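Local coordinates for alpha-toxin (Clostridium novyi, PDB 2VK9), which is a large clostridial toxin whose catalytic fragment combines an N-terminal helical domain with a domain of the GT-A clan, at residues L114-M119 with K323-Y328; N247-Y252 with S403-R408; Y254-Q259 with I457-S462; D286-V291 with S515-E520. All coordinates share one frame; numbering follows the deposited sequence.

Contact 1 of 4, residues L114-M119 with K323-Y328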
# COMPACT_ATOMS: atom_id res chain seq x y z
N LEU A 114 7.41 18.71 6.31
CA LEU A 114 6.71 19.92 6.73
C LEU A 114 6.49 20.89 5.58
O LEU A 114 5.51 21.64 5.56
CB LEU A 114 7.44 20.65 7.86
CG LEU A 114 7.66 19.96 9.19
CD1 LEU A 114 8.16 20.93 10.20
CD2 LEU A 114 6.41 19.36 9.70
N GLU A 115 7.42 20.89 4.62
CA GLU A 115 7.30 21.70 3.42
C GLU A 115 6.23 21.11 2.50
O GLU A 115 5.35 21.84 2.04
CB GLU A 115 8.64 21.79 2.69
CG GLU A 115 9.70 22.65 3.37
CD GLU A 115 9.74 24.11 2.87
OE1 GLU A 115 8.66 24.76 2.73
OE2 GLU A 115 10.86 24.60 2.63
N TYR A 116 6.31 19.80 2.25
CA TYR A 116 5.35 19.11 1.38
C TYR A 116 3.93 19.26 1.91
O TYR A 116 2.99 19.49 1.16
CB TYR A 116 5.66 17.61 1.27
CG TYR A 116 6.87 17.22 0.45
CD1 TYR A 116 6.84 16.11 -0.39
CD2 TYR A 116 8.05 17.95 0.52
CE1 TYR A 116 7.96 15.73 -1.14
CE2 TYR A 116 9.18 17.59 -0.22
CZ TYR A 116 9.13 16.48 -1.04
OH TYR A 116 10.25 16.12 -1.75
N TYR A 117 3.79 19.14 3.23
CA TYR A 117 2.51 19.21 3.89
C TYR A 117 1.92 20.60 3.72
O TYR A 117 0.72 20.75 3.48
CB TYR A 117 2.71 18.91 5.36
CG TYR A 117 1.47 18.84 6.21
CD1 TYR A 117 0.43 17.96 5.91
CD2 TYR A 117 1.36 19.62 7.35
CE1 TYR A 117 -0.68 17.88 6.71
CE2 TYR A 117 0.26 19.55 8.15
CZ TYR A 117 -0.76 18.68 7.84
OH TYR A 117 -1.86 18.63 8.66
N ASN A 118 2.78 21.60 3.84
CA ASN A 118 2.40 22.98 3.65
C ASN A 118 1.97 23.26 2.22
O ASN A 118 1.11 24.10 1.96
CB ASN A 118 3.57 23.88 4.02
CG ASN A 118 3.21 25.34 3.99
OD1 ASN A 118 2.33 25.78 4.73
ND2 ASN A 118 3.86 26.11 3.13
N MET A 119 2.58 22.53 1.28
CA MET A 119 2.30 22.70 -0.13
C MET A 119 0.86 22.25 -0.40
O MET A 119 0.09 22.96 -1.05
CB MET A 119 3.32 21.89 -0.92
CG MET A 119 3.20 21.98 -2.42
SD MET A 119 3.95 23.46 -3.12
CE MET A 119 5.41 23.57 -2.10
N LYS A 323 8.71 30.62 -5.36
CA LYS A 323 9.01 30.64 -3.93
C LYS A 323 7.98 29.85 -3.11
O LYS A 323 7.33 30.39 -2.22
CB LYS A 323 9.20 32.08 -3.43
CG LYS A 323 10.50 32.76 -3.93
CD LYS A 323 10.69 34.18 -3.36
CE LYS A 323 9.81 35.23 -4.07
NZ LYS A 323 9.89 36.57 -3.44
N LEU A 324 7.87 28.57 -3.42
CA LEU A 324 6.91 27.68 -2.78
C LEU A 324 7.50 26.87 -1.61
O LEU A 324 6.77 26.32 -0.81
CB LEU A 324 6.33 26.72 -3.81
CG LEU A 324 5.47 27.34 -4.91
CD1 LEU A 324 4.82 26.25 -5.72
CD2 LEU A 324 4.43 28.25 -4.30
N MET A 325 8.82 26.81 -1.53
CA MET A 325 9.52 25.99 -0.55
C MET A 325 10.90 26.59 -0.32
O MET A 325 11.55 27.04 -1.26
CB MET A 325 9.70 24.58 -1.10
CG MET A 325 8.64 23.59 -0.70
SD MET A 325 8.50 22.30 -1.95
CE MET A 325 8.35 20.85 -0.94
N ASN A 326 11.34 26.60 0.93
CA ASN A 326 12.65 27.16 1.25
C ASN A 326 13.82 26.21 1.07
O ASN A 326 14.97 26.64 0.99
CB ASN A 326 12.64 27.73 2.65
CG ASN A 326 12.24 29.18 2.68
OD1 ASN A 326 12.56 29.94 1.76
ND2 ASN A 326 11.53 29.58 3.74
N ASN A 327 13.53 24.92 0.98
CA ASN A 327 14.58 23.92 1.01
C ASN A 327 14.34 22.90 -0.08
O ASN A 327 14.17 21.71 0.18
CB ASN A 327 14.63 23.27 2.40
CG ASN A 327 15.90 22.47 2.63
OD1 ASN A 327 16.86 22.55 1.87
ND2 ASN A 327 15.91 21.67 3.70
N TYR A 328 14.31 23.37 -1.32
CA TYR A 328 14.16 22.48 -2.46
C TYR A 328 15.17 22.85 -3.53
O TYR A 328 14.84 23.58 -4.48
CB TYR A 328 12.72 22.53 -2.98
CG TYR A 328 12.26 21.26 -3.65
CD1 TYR A 328 12.22 21.16 -5.04
CD2 TYR A 328 11.84 20.17 -2.90
CE1 TYR A 328 11.79 20.00 -5.67
CE2 TYR A 328 11.41 19.00 -3.52
CZ TYR A 328 11.38 18.93 -4.90
OH TYR A 328 10.95 17.79 -5.53

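Contact 2 of 4, residues N247-Y252 with S403-R408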
# COMPACT_ATOMS: atom_id res chain seq x y z
N ASN A 247 -10.79 -3.42 16.78
CA ASN A 247 -10.89 -4.86 16.57
C ASN A 247 -9.67 -5.44 15.87
O ASN A 247 -8.53 -5.29 16.36
CB ASN A 247 -12.17 -5.19 15.79
CG ASN A 247 -13.43 -4.72 16.50
OD1 ASN A 247 -13.62 -4.98 17.69
ND2 ASN A 247 -14.30 -4.02 15.77
N LYS A 248 -9.93 -6.08 14.71
CA LYS A 248 -8.89 -6.79 13.96
C LYS A 248 -7.77 -5.87 13.48
O LYS A 248 -6.59 -6.16 13.72
CB LYS A 248 -9.51 -7.55 12.79
CG LYS A 248 -10.25 -8.81 13.20
CD LYS A 248 -10.59 -9.69 11.99
CE LYS A 248 -11.36 -10.94 12.40
NZ LYS A 248 -12.71 -10.59 12.94
N LEU A 249 -8.14 -4.77 12.82
CA LEU A 249 -7.14 -3.83 12.32
C LEU A 249 -6.26 -3.30 13.45
O LEU A 249 -5.04 -3.19 13.29
CB LEU A 249 -7.79 -2.66 11.58
CG LEU A 249 -8.59 -2.98 10.31
CD1 LEU A 249 -8.88 -1.67 9.58
CD2 LEU A 249 -7.87 -3.95 9.38
N LYS A 250 -6.87 -3.00 14.58
CA LYS A 250 -6.14 -2.59 15.76
C LYS A 250 -5.08 -3.62 16.16
O LYS A 250 -3.98 -3.24 16.54
CB LYS A 250 -7.11 -2.32 16.90
CG LYS A 250 -6.53 -1.61 18.11
CD LYS A 250 -7.61 -1.44 19.16
CE LYS A 250 -7.03 -1.14 20.52
NZ LYS A 250 -8.07 -1.30 21.56
N SER A 251 -5.40 -4.90 16.05
CA SER A 251 -4.45 -5.97 16.37
C SER A 251 -3.28 -5.97 15.42
O SER A 251 -2.14 -6.13 15.84
CB SER A 251 -5.11 -7.33 16.26
OG SER A 251 -6.08 -7.47 17.26
N TYR A 252 -3.57 -5.84 14.13
CA TYR A 252 -2.53 -5.96 13.13
C TYR A 252 -1.60 -4.75 13.22
O TYR A 252 -0.40 -4.86 12.95
CB TYR A 252 -3.11 -6.07 11.73
CG TYR A 252 -4.23 -7.07 11.54
CD1 TYR A 252 -5.28 -6.78 10.68
CD2 TYR A 252 -4.23 -8.31 12.19
CE1 TYR A 252 -6.31 -7.68 10.46
CE2 TYR A 252 -5.25 -9.22 11.99
CZ TYR A 252 -6.29 -8.90 11.11
OH TYR A 252 -7.33 -9.78 10.89
N SER A 403 -11.54 -6.44 3.79
CA SER A 403 -11.72 -7.89 3.73
C SER A 403 -10.43 -8.59 3.30
O SER A 403 -9.98 -9.52 3.97
CB SER A 403 -12.87 -8.22 2.78
OG SER A 403 -13.02 -9.61 2.63
N GLN A 404 -9.81 -8.12 2.21
CA GLN A 404 -8.50 -8.63 1.78
C GLN A 404 -7.49 -8.62 2.92
O GLN A 404 -6.87 -9.64 3.21
CB GLN A 404 -7.95 -7.81 0.62
CG GLN A 404 -8.51 -8.15 -0.75
CD GLN A 404 -8.06 -9.51 -1.29
OE1 GLN A 404 -7.11 -10.13 -0.79
NE2 GLN A 404 -8.75 -9.97 -2.34
N LEU A 405 -7.32 -7.46 3.55
CA LEU A 405 -6.34 -7.29 4.61
C LEU A 405 -6.61 -8.26 5.77
O LEU A 405 -5.69 -8.92 6.25
CB LEU A 405 -6.29 -5.84 5.12
CG LEU A 405 -5.22 -5.48 6.15
CD1 LEU A 405 -3.89 -5.20 5.50
CD2 LEU A 405 -5.61 -4.27 6.95
N GLU A 406 -7.87 -8.34 6.20
CA GLU A 406 -8.27 -9.21 7.30
C GLU A 406 -8.04 -10.67 6.96
O GLU A 406 -7.56 -11.44 7.79
CB GLU A 406 -9.74 -9.01 7.64
CG GLU A 406 -10.03 -7.88 8.60
CD GLU A 406 -11.51 -7.55 8.68
OE1 GLU A 406 -12.32 -8.26 8.03
OE2 GLU A 406 -11.88 -6.58 9.40
N ASN A 407 -8.39 -11.03 5.73
CA ASN A 407 -8.20 -12.38 5.23
C ASN A 407 -6.74 -12.81 5.21
O ASN A 407 -6.40 -13.89 5.69
CB ASN A 407 -8.81 -12.51 3.83
CG ASN A 407 -8.71 -13.92 3.28
OD1 ASN A 407 -9.33 -14.84 3.80
ND2 ASN A 407 -7.93 -14.08 2.23
N ARG A 408 -5.88 -11.97 4.65
CA ARG A 408 -4.46 -12.27 4.54
C ARG A 408 -3.76 -12.33 5.88
O ARG A 408 -2.85 -13.14 6.07
CB ARG A 408 -3.78 -11.27 3.63
CG ARG A 408 -4.12 -11.49 2.20
CD ARG A 408 -3.95 -10.26 1.39
NE ARG A 408 -4.54 -10.44 0.08
CZ ARG A 408 -3.84 -10.63 -1.04
NH1 ARG A 408 -2.51 -10.63 -1.01
NH2 ARG A 408 -4.49 -10.79 -2.18

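Contact 3 of 4, residues Y254-Q259 with I457-S462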
# COMPACT_ATOMS: atom_id res chain seq x y z
N TYR A 254 -0.68 -3.07 16.04
CA TYR A 254 0.29 -3.31 17.11
C TYR A 254 1.25 -4.45 16.82
O TYR A 254 2.38 -4.44 17.31
CB TYR A 254 -0.41 -3.48 18.45
CG TYR A 254 -1.00 -2.17 18.94
CD1 TYR A 254 -2.38 -1.98 18.95
CD2 TYR A 254 -0.18 -1.12 19.36
CE1 TYR A 254 -2.94 -0.78 19.38
CE2 TYR A 254 -0.72 0.08 19.78
CZ TYR A 254 -2.10 0.24 19.80
OH TYR A 254 -2.65 1.43 20.23
N GLN A 255 0.80 -5.40 16.00
CA GLN A 255 1.63 -6.48 15.52
C GLN A 255 2.77 -5.94 14.67
O GLN A 255 3.93 -6.34 14.82
CB GLN A 255 0.78 -7.45 14.71
CG GLN A 255 1.54 -8.64 14.16
CD GLN A 255 0.68 -9.55 13.33
OE1 GLN A 255 -0.40 -9.97 13.76
NE2 GLN A 255 1.15 -9.88 12.13
N GLU A 256 2.46 -5.02 13.77
CA GLU A 256 3.49 -4.41 12.96
C GLU A 256 4.40 -3.50 13.78
O GLU A 256 5.58 -3.36 13.50
CB GLU A 256 2.86 -3.64 11.80
CG GLU A 256 2.04 -4.53 10.86
CD GLU A 256 2.83 -5.71 10.30
OE1 GLU A 256 3.98 -5.52 9.84
OE2 GLU A 256 2.28 -6.83 10.30
N LEU A 257 3.84 -2.90 14.83
CA LEU A 257 4.57 -1.97 15.67
C LEU A 257 5.57 -2.71 16.57
O LEU A 257 6.71 -2.29 16.72
CB LEU A 257 3.57 -1.20 16.52
CG LEU A 257 3.61 0.33 16.51
CD1 LEU A 257 3.49 0.86 15.10
CD2 LEU A 257 2.48 0.87 17.35
N ILE A 258 5.13 -3.83 17.14
CA ILE A 258 5.89 -4.51 18.18
C ILE A 258 6.63 -5.75 17.68
O ILE A 258 7.86 -5.85 17.82
CB ILE A 258 4.97 -4.82 19.39
CG1 ILE A 258 4.60 -3.52 20.13
CG2 ILE A 258 5.60 -5.83 20.36
CD1 ILE A 258 5.79 -2.64 20.54
N GLN A 259 5.90 -6.70 17.10
CA GLN A 259 6.46 -7.97 16.66
C GLN A 259 7.39 -7.84 15.44
O GLN A 259 8.42 -8.51 15.38
CB GLN A 259 5.34 -8.99 16.41
CG GLN A 259 5.76 -10.31 15.77
CD GLN A 259 4.57 -11.23 15.50
OE1 GLN A 259 4.01 -11.84 16.43
NE2 GLN A 259 4.17 -11.33 14.22
N ILE A 457 6.66 -17.68 5.33
CA ILE A 457 7.93 -18.07 5.99
C ILE A 457 8.89 -16.90 6.20
O ILE A 457 9.48 -16.77 7.27
CB ILE A 457 8.68 -19.25 5.27
CG1 ILE A 457 8.90 -18.97 3.77
CG2 ILE A 457 7.95 -20.58 5.50
CD1 ILE A 457 10.30 -19.43 3.24
N GLY A 458 9.05 -16.06 5.18
CA GLY A 458 9.96 -14.92 5.25
C GLY A 458 9.36 -13.65 5.81
O GLY A 458 9.92 -12.57 5.63
N TYR A 459 8.22 -13.75 6.49
CA TYR A 459 7.55 -12.59 7.07
C TYR A 459 8.37 -11.88 8.16
O TYR A 459 8.70 -10.70 8.02
CB TYR A 459 6.15 -12.98 7.58
CG TYR A 459 5.41 -11.90 8.35
CD1 TYR A 459 4.88 -10.78 7.70
CD2 TYR A 459 5.21 -12.03 9.72
CE1 TYR A 459 4.19 -9.79 8.42
CE2 TYR A 459 4.52 -11.06 10.44
CZ TYR A 459 4.01 -9.94 9.79
OH TYR A 459 3.34 -8.99 10.53
N LEU A 460 8.72 -12.61 9.22
CA LEU A 460 9.47 -12.06 10.35
C LEU A 460 10.79 -11.43 9.95
O LEU A 460 11.27 -10.53 10.62
CB LEU A 460 9.77 -13.11 11.40
CG LEU A 460 8.70 -13.52 12.41
CD1 LEU A 460 9.39 -14.23 13.54
CD2 LEU A 460 7.91 -12.34 12.94
N SER A 461 11.37 -11.91 8.86
CA SER A 461 12.69 -11.47 8.43
C SER A 461 12.67 -10.21 7.58
O SER A 461 13.73 -9.61 7.33
CB SER A 461 13.43 -12.59 7.69
OG SER A 461 12.69 -13.04 6.57
N SER A 462 11.48 -9.81 7.13
CA SER A 462 11.35 -8.69 6.20
C SER A 462 11.82 -7.40 6.84
O SER A 462 11.41 -7.06 7.94
CB SER A 462 9.90 -8.54 5.71
OG SER A 462 9.79 -7.51 4.75

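Contact 4 of 4, residues D286-V291 with S515-E520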
# COMPACT_ATOMS: atom_id res chain seq x y z
N ASP A 286 5.50 11.99 0.58
CA ASP A 286 6.47 12.12 -0.51
C ASP A 286 5.89 12.73 -1.76
O ASP A 286 6.63 13.15 -2.63
CB ASP A 286 7.02 10.75 -0.86
CG ASP A 286 7.88 10.18 0.23
OD1 ASP A 286 8.27 10.96 1.14
OD2 ASP A 286 8.17 8.96 0.17
N PHE A 287 4.57 12.76 -1.87
CA PHE A 287 3.92 13.31 -3.05
C PHE A 287 3.57 14.76 -2.79
O PHE A 287 3.57 15.21 -1.65
CB PHE A 287 2.67 12.52 -3.39
CG PHE A 287 2.95 11.14 -3.95
CD1 PHE A 287 4.23 10.58 -3.91
CD2 PHE A 287 1.91 10.39 -4.49
CE1 PHE A 287 4.47 9.30 -4.42
CE2 PHE A 287 2.15 9.11 -5.00
CZ PHE A 287 3.43 8.57 -4.96
N LEU A 288 3.30 15.48 -3.87
CA LEU A 288 2.97 16.88 -3.79
C LEU A 288 1.77 17.09 -4.67
O LEU A 288 1.44 16.20 -5.46
CB LEU A 288 4.14 17.72 -4.29
CG LEU A 288 5.29 17.89 -3.30
CD1 LEU A 288 6.52 18.44 -3.99
CD2 LEU A 288 4.89 18.80 -2.16
N PRO A 289 1.07 18.22 -4.51
CA PRO A 289 -0.03 18.53 -5.42
C PRO A 289 0.37 18.42 -6.89
O PRO A 289 1.53 18.63 -7.23
CB PRO A 289 -0.40 19.97 -5.07
CG PRO A 289 0.59 20.44 -4.08
CD PRO A 289 1.21 19.24 -3.47
N GLY A 290 -0.59 18.08 -7.74
CA GLY A 290 -0.35 17.86 -9.16
C GLY A 290 0.16 19.08 -9.90
O GLY A 290 -0.36 20.18 -9.72
N VAL A 291 1.19 18.89 -10.71
CA VAL A 291 1.75 19.97 -11.53
C VAL A 291 1.26 19.86 -12.97
O VAL A 291 1.14 18.77 -13.52
CB VAL A 291 3.31 20.02 -11.50
CG1 VAL A 291 3.83 20.08 -10.07
CG2 VAL A 291 3.90 18.84 -12.21
N SER A 515 4.46 12.92 -8.22
CA SER A 515 5.29 11.91 -7.55
C SER A 515 6.79 12.02 -7.86
O SER A 515 7.60 11.24 -7.35
CB SER A 515 4.77 10.50 -7.89
OG SER A 515 4.86 10.24 -9.28
N LYS A 516 7.18 12.99 -8.68
CA LYS A 516 8.59 13.13 -9.05
C LYS A 516 9.28 14.13 -8.12
O LYS A 516 9.71 15.21 -8.54
CB LYS A 516 8.74 13.52 -10.52
CG LYS A 516 7.87 12.73 -11.52
CD LYS A 516 7.99 11.21 -11.34
CE LYS A 516 7.43 10.43 -12.53
NZ LYS A 516 6.27 11.09 -13.19
N THR A 517 9.37 13.76 -6.85
CA THR A 517 9.86 14.66 -5.83
C THR A 517 11.13 14.09 -5.23
O THR A 517 11.36 12.88 -5.29
CB THR A 517 8.84 14.85 -4.72
OG1 THR A 517 8.64 13.60 -4.05
CG2 THR A 517 7.52 15.31 -5.28
N HIS A 518 11.94 14.96 -4.64
CA HIS A 518 13.20 14.54 -4.03
C HIS A 518 13.02 13.41 -3.02
O HIS A 518 13.71 12.40 -3.10
CB HIS A 518 13.91 15.72 -3.38
CG HIS A 518 14.26 16.80 -4.34
ND1 HIS A 518 14.67 18.05 -3.94
CD2 HIS A 518 14.25 16.83 -5.70
CE1 HIS A 518 14.90 18.80 -5.00
NE2 HIS A 518 14.65 18.09 -6.08
N ASP A 519 12.08 13.58 -2.10
CA ASP A 519 11.85 12.58 -1.06
C ASP A 519 11.32 11.26 -1.65
O ASP A 519 11.50 10.21 -1.05
CB ASP A 519 10.91 13.12 0.03
CG ASP A 519 11.62 14.04 1.02
OD1 ASP A 519 12.49 14.84 0.60
OD2 ASP A 519 11.29 13.99 2.23
N GLU A 520 10.69 11.32 -2.81
CA GLU A 520 10.20 10.11 -3.45
C GLU A 520 11.32 9.31 -4.11
O GLU A 520 11.32 8.08 -4.07
CB GLU A 520 9.15 10.43 -4.50
CG GLU A 520 7.91 9.56 -4.38
CD GLU A 520 8.15 8.09 -4.67
OE1 GLU A 520 7.99 7.26 -3.75
OE2 GLU A 520 8.48 7.78 -5.83

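Contact 1 of 4, residues L114-M119 with K323-Y328
Glu115 OE2 receives two successive backbone N-H groups from the loop 323-328. Asn326 N donates to it at 2.7 Å, from the syn side and 21° out of the carboxylate plane. Asn327 N adds a weak, bent bond to the same oxygen. The bend at chi2 (-94°) places CD, and with it the carboxylate, beside these amides. The other oxygen, OE1, rests against CG of Met325 at 3.6 Å.

Next to the carboxylate the contact turns apolar. The Met325 side chain runs obliquely to those of Glu115 and Tyr116. Its CE meets Tyr116 at CD2, 3.3 Å away, and also touches CE2. The Met119 side chain crosses that of Met325 at about a right angle, its CE 3.3 Å from SD. The same methyl packs on CB of Leu324 at 3.7 Å. The Tyr116 hydroxyl approaches the edge of the Tyr328 ring in its plane, with OH 3.6 Å from CE2. That hydroxyl is hydrogen-bonded to Asp519 N, and the Tyr328 hydroxyl to His518 N.

Helix 111-123 is thus joined to the loop after helix 307-321 by one carboxylate and a methionine-rich patch. A single helix oxygen gives two adjacent loop amides an acceptor, the second bond being weak.

Contact 2 of 4, residues N247-Y252 with S403-R408
Helix segments 247-252 and 403-408, which meet through Leu249, Lys248 and Tyr252 on one side and Leu405 and Glu406 on the other, pass 10.6 Å apart at a crossing angle of 59°. The backbones come nearest at Lys248 and Glu406, with CA atoms 7.1 Å apart. The helices are well separated, and the side chains bridge the distance.

The apolar part is leucine on leucine. CD2 of Leu249 meets CD2 of Leu405 at 3.3 Å. Beside this pair, CD of Lys248 crosses the Glu406 chain and touches CG at 3.9 Å. The charged ends do not meet: Lys248 NZ stays 5.4 Å from Glu406 OE2.

The Tyr252 side chain crosses that of Glu406 at about a right angle. Its CE1 comes obliquely to 4.0 Å from Glu406 CA. Its OH lies 3.5 Å from Glu406 O but is hydrogen-bonded to Glu410 OE2, one turn further along helix 396-422. One face of the ring carries Lys248 O, over the ring centre. The ring also stacks with Tyr409.

Ile269 and Ala273 of helix 263-278 border the first helix, and Ile272 reaches Leu405. The contact joins two helices of the catalytic domain by one leucine pair and by Lys248 and Tyr252 packed on Glu406. The Lys248-Glu406 attraction is probably only long-range, while the tyrosine hydroxyl supplies the polar tie just beyond the segments.

Contact 3 of 4, residues Y254-Q259 with I457-S462
Two hydrogen bonds meet at the hydroxyl of Tyr459, which reaches the side chains of Gln255 and Glu256 on helix 247-259. Gln255 NE2 donates to OH at 2.9 Å with an N-H...O angle of 156°, and the hydroxyl lies in the plane of the amide. Tyr459 OH in turn donates to Glu256 OE2. The modelled length of that bond is very short, and its exact value is doubtful at this resolution. The Gln255 amide stands 86° to the phenol ring, and the Glu256 carboxylate is also turned well out of the ring plane. OE2 itself lies near the ring plane, at the edge.

Gln255 is extended, with CG anti to the backbone N (chi1 180°). In Glu256 the bend at chi2 brings CD near the hydroxyl.

The van der Waals contacts come from Gln259. Its NE2 touches the ring edge at CE2, 3.8 Å away. The same NE2 and CG of Gln259 each lie 4.1 Å from CD2 of Leu460. The Gln259 and Leu460 side chains cross at about a right angle.

The polar groups are buried but have further partners: Tyr409 OH bonds to Glu256 OE2, Asn413 to Gln255 OE1 and Gln417 to Gln259 OE1. Loop 457-462, whose residues 459-462 form a type I turn, is thereby held against helix 247-259 beside helix 396-422, with helix 173-195 touching Leu460.

Contact 4 of 4, residues D286-V291 with S515-E520
The Phe287 ring has CB of Ser515 over one face, offset toward the rim, in a CH-pi contact 3.8 Å from the ring centroid. At the ring edge, in plane, lies CD of Glu520, and CG of Glu520 touches CE1 at 3.5 Å. The Glu520 carboxylate is turned 90° to the ring. Tyr513 also meets this ring, with the two planes nearly parallel.

Phe287 directly follows the Asp-X-Asp sequence that ends at Asp286. This is the DXD motif of GT-A proteins, placed as usual just after a central strand, here 280-283. The contact therefore packs the chain at the motif against the start of helix 518-523.

The Asp286 side chain faces that helix start. Its CB lies 3.8 Å from CG of Glu520, and its OD1 is 3.6 Å from CB of Asp519. Three acidic groups gather here: OD1 of Asp286 is 4.4 Å from Asp519 OD2, and OD2 of Asp286 is 4.3 Å from Glu520 OE1. OD2 of Asp286 is hydrogen-bonded to Ser523 OG, further along the same helix. One residue beyond Phe287, the Leu288 methyl CD1 packs on CG2 of Thr517 at 3.5 Å. Leu288 is also joined to Phe514 by a backbone hydrogen bond.

Thr517 is the N-cap of helix 518-523. Its OG1 sits between backbone N and carbonyl carbon (chi1 64°). From there it donates to Asp286 O, nearly in line with the carbonyl bond, and accepts a weak capping bond from Glu520 N at 3.3 Å.

In the fold
The four contacts form two pairs. Contacts 1 and 4 touch, with centres 11 Å apart. Two tyrosine hydroxyls of contact 1, Tyr116 and Tyr328, meet the first turn of helix 518-523 in contact 4. Contacts 2 and 3 use successive parts of helix 247-259, with centres 14 Å apart. The pairs are well separated: contacts 3 and 4 come no nearer than about 17 Å between nearest atoms, and contact 2 lies across the chain's centre from contact 4, about 19 Å away between nearest atoms. Contact 4 holds the end of the DXD motif, which marks the active-site region in GT-A proteins. Contacts 1 and 4 are thus probably nearer that region than contacts 2 and 3.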